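Local coordinates for E3 ubiquitin-protein ligase TRIM65 (Homo sapiens, PDB 7JL4) that acts as a RING-type E3 ubiquitin ligase in innate immunity, autophagy and microRNA regulation, and is represented here by its C-terminal PRY-SPRY domain, at residues His73-Arg78 with Leu140-Asp145. Numbering follows the deposited sequence.
Sequences HYWEVR and LGMDLD
Met142 O is held from several sides. It accepts the amide N-H of Trp75 at 3.1 Å and meets Tyr74 CA at 3.3 Å in a CA-H...O contact. It also lies over the centre of one face of the Trp75 ring, 4.1 Å from its plane. The two segments are neighbouring antiparallel strands in one sheet of the B30.2/SPRY beta-sandwich. Six backbone hydrogen bonds join them, in three hydrogen-bonded pairs: His73 with Leu144, Trp75 with Met142 and Val77 with Leu140. The shortest runs from Leu144 N to His73 O, 2.7 Å.

Val77, Leu140, Trp75, Met142 and Leu144 line one face. Leu86 and Val88 of the second sheet pack on Met142, so this face belongs to the sandwich core. Trp75 CG sits between the backbone N and the carbonyl carbon (chi1 54°), which folds the indole back over the strands. Met142 also makes an oblique Met-aromatic contact, its SD 4.5 Å from the centroid of the Trp75 five-membered ring. Leu144 CD2 reaches the rim of the indole at Trp75 CH2.

On the other face Tyr74 lies alongside Gly141, with its OH 3.7 Å from Gly141 CA. The same OH donates to Glu76 OE2. Trp16 NE1 also hydrogen-bonds OE2, and Arg12 forms a salt bridge with OE1. Back on the core face, Trp75 NE1 is buried without a hydrogen-bond acceptor; its neighbour is Met142 SD, 3.5 Å away.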
# COMPACT_ATOMS: atom_id res chain seq x y z
N HIS A 73 -12.29 4.42 -6.14
CA HIS A 73 -11.79 4.61 -4.79
C HIS A 73 -10.38 5.18 -4.84
O HIS A 73 -9.60 4.79 -5.71
CB HIS A 73 -11.80 3.27 -4.01
CG HIS A 73 -13.10 2.52 -4.16
ND1 HIS A 73 -14.23 2.88 -3.46
CD2 HIS A 73 -13.47 1.52 -4.99
CE1 HIS A 73 -15.23 2.10 -3.81
NE2 HIS A 73 -14.81 1.27 -4.74
N TYR A 74 -10.06 6.09 -3.92
CA TYR A 74 -8.75 6.74 -3.92
C TYR A 74 -8.32 6.98 -2.48
O TYR A 74 -9.15 7.34 -1.64
CB TYR A 74 -8.77 8.09 -4.68
CG TYR A 74 -7.47 8.87 -4.60
CD1 TYR A 74 -6.39 8.53 -5.41
CD2 TYR A 74 -7.31 9.92 -3.68
CE1 TYR A 74 -5.18 9.25 -5.35
CE2 TYR A 74 -6.09 10.62 -3.58
CZ TYR A 74 -5.03 10.27 -4.43
OH TYR A 74 -3.82 10.95 -4.39
N TRP A 75 -7.04 6.79 -2.19
CA TRP A 75 -6.52 7.12 -0.87
C TRP A 75 -5.04 7.47 -0.99
O TRP A 75 -4.39 7.19 -2.00
CB TRP A 75 -6.69 5.97 0.13
CG TRP A 75 -6.11 4.68 -0.34
CD1 TRP A 75 -4.80 4.25 -0.20
CD2 TRP A 75 -6.79 3.64 -1.08
NE1 TRP A 75 -4.64 3.01 -0.78
CE2 TRP A 75 -5.84 2.61 -1.33
CE3 TRP A 75 -8.10 3.47 -1.53
CZ2 TRP A 75 -6.16 1.44 -2.03
CZ3 TRP A 75 -8.43 2.29 -2.24
CH2 TRP A 75 -7.46 1.29 -2.47
N GLU A 76 -4.54 8.11 0.07
CA GLU A 76 -3.16 8.55 0.14
C GLU A 76 -2.50 7.99 1.40
O GLU A 76 -3.14 7.81 2.44
CB GLU A 76 -3.06 10.08 0.11
CG GLU A 76 -3.42 10.64 -1.26
CD GLU A 76 -3.56 12.15 -1.30
OE1 GLU A 76 -3.39 12.79 -0.24
OE2 GLU A 76 -3.79 12.70 -2.40
N VAL A 77 -1.20 7.71 1.28
CA VAL A 77 -0.39 7.10 2.33
C VAL A 77 0.91 7.88 2.42
O VAL A 77 1.48 8.25 1.38
CB VAL A 77 -0.09 5.62 2.01
CG1 VAL A 77 0.83 5.00 3.07
CG2 VAL A 77 -1.37 4.81 1.85
N ARG A 78 1.40 8.12 3.63
CA ARG A 78 2.72 8.73 3.81
C ARG A 78 3.71 7.70 4.34
O ARG A 78 3.47 7.06 5.36
CB ARG A 78 2.68 9.92 4.76
CG ARG A 78 4.09 10.51 4.94
CD ARG A 78 4.10 11.89 5.52
NE ARG A 78 3.52 12.91 4.65
CZ ARG A 78 4.16 13.48 3.63
NH1 ARG A 78 5.40 13.12 3.33
NH2 ARG A 78 3.55 14.41 2.91
N LEU A 140 2.10 9.23 -1.25
CA LEU A 140 1.77 8.38 -2.38
C LEU A 140 0.27 8.17 -2.44
O LEU A 140 -0.39 8.05 -1.40
CB LEU A 140 2.49 7.04 -2.27
CG LEU A 140 4.00 7.28 -2.17
CD1 LEU A 140 4.70 6.05 -1.64
CD2 LEU A 140 4.53 7.70 -3.53
N GLY A 141 -0.28 8.14 -3.65
CA GLY A 141 -1.71 7.93 -3.84
C GLY A 141 -1.97 6.65 -4.63
O GLY A 141 -1.17 6.25 -5.47
N MET A 142 -3.12 6.03 -4.35
CA MET A 142 -3.61 4.87 -5.10
C MET A 142 -5.03 5.15 -5.56
O MET A 142 -5.92 5.35 -4.72
CB MET A 142 -3.53 3.60 -4.26
CG MET A 142 -2.07 3.22 -3.89
SD MET A 142 -2.00 1.87 -2.70
CE MET A 142 -2.68 0.53 -3.64
N ASP A 143 -5.23 5.14 -6.88
CA ASP A 143 -6.52 5.40 -7.53
C ASP A 143 -7.00 4.10 -8.15
O ASP A 143 -6.40 3.62 -9.12
CB ASP A 143 -6.37 6.48 -8.59
CG ASP A 143 -7.71 6.93 -9.14
OD1 ASP A 143 -8.64 7.17 -8.33
OD2 ASP A 143 -7.82 7.06 -10.37
N LEU A 144 -8.09 3.55 -7.62
CA LEU A 144 -8.61 2.23 -7.97
C LEU A 144 -9.94 2.42 -8.67
O LEU A 144 -10.95 2.65 -8.00
CB LEU A 144 -8.77 1.38 -6.72
CG LEU A 144 -9.09 -0.09 -6.93
CD1 LEU A 144 -7.98 -0.73 -7.78
CD2 LEU A 144 -9.18 -0.78 -5.55
N ASP A 145 -9.95 2.35 -10.00
CA ASP A 145 -11.19 2.55 -10.78
C ASP A 145 -11.71 1.17 -11.16
O ASP A 145 -11.27 0.57 -12.15
CB ASP A 145 -10.93 3.44 -12.00
CG ASP A 145 -12.17 3.66 -12.87
OD1 ASP A 145 -13.18 2.92 -12.75
OD2 ASP A 145 -12.14 4.60 -13.68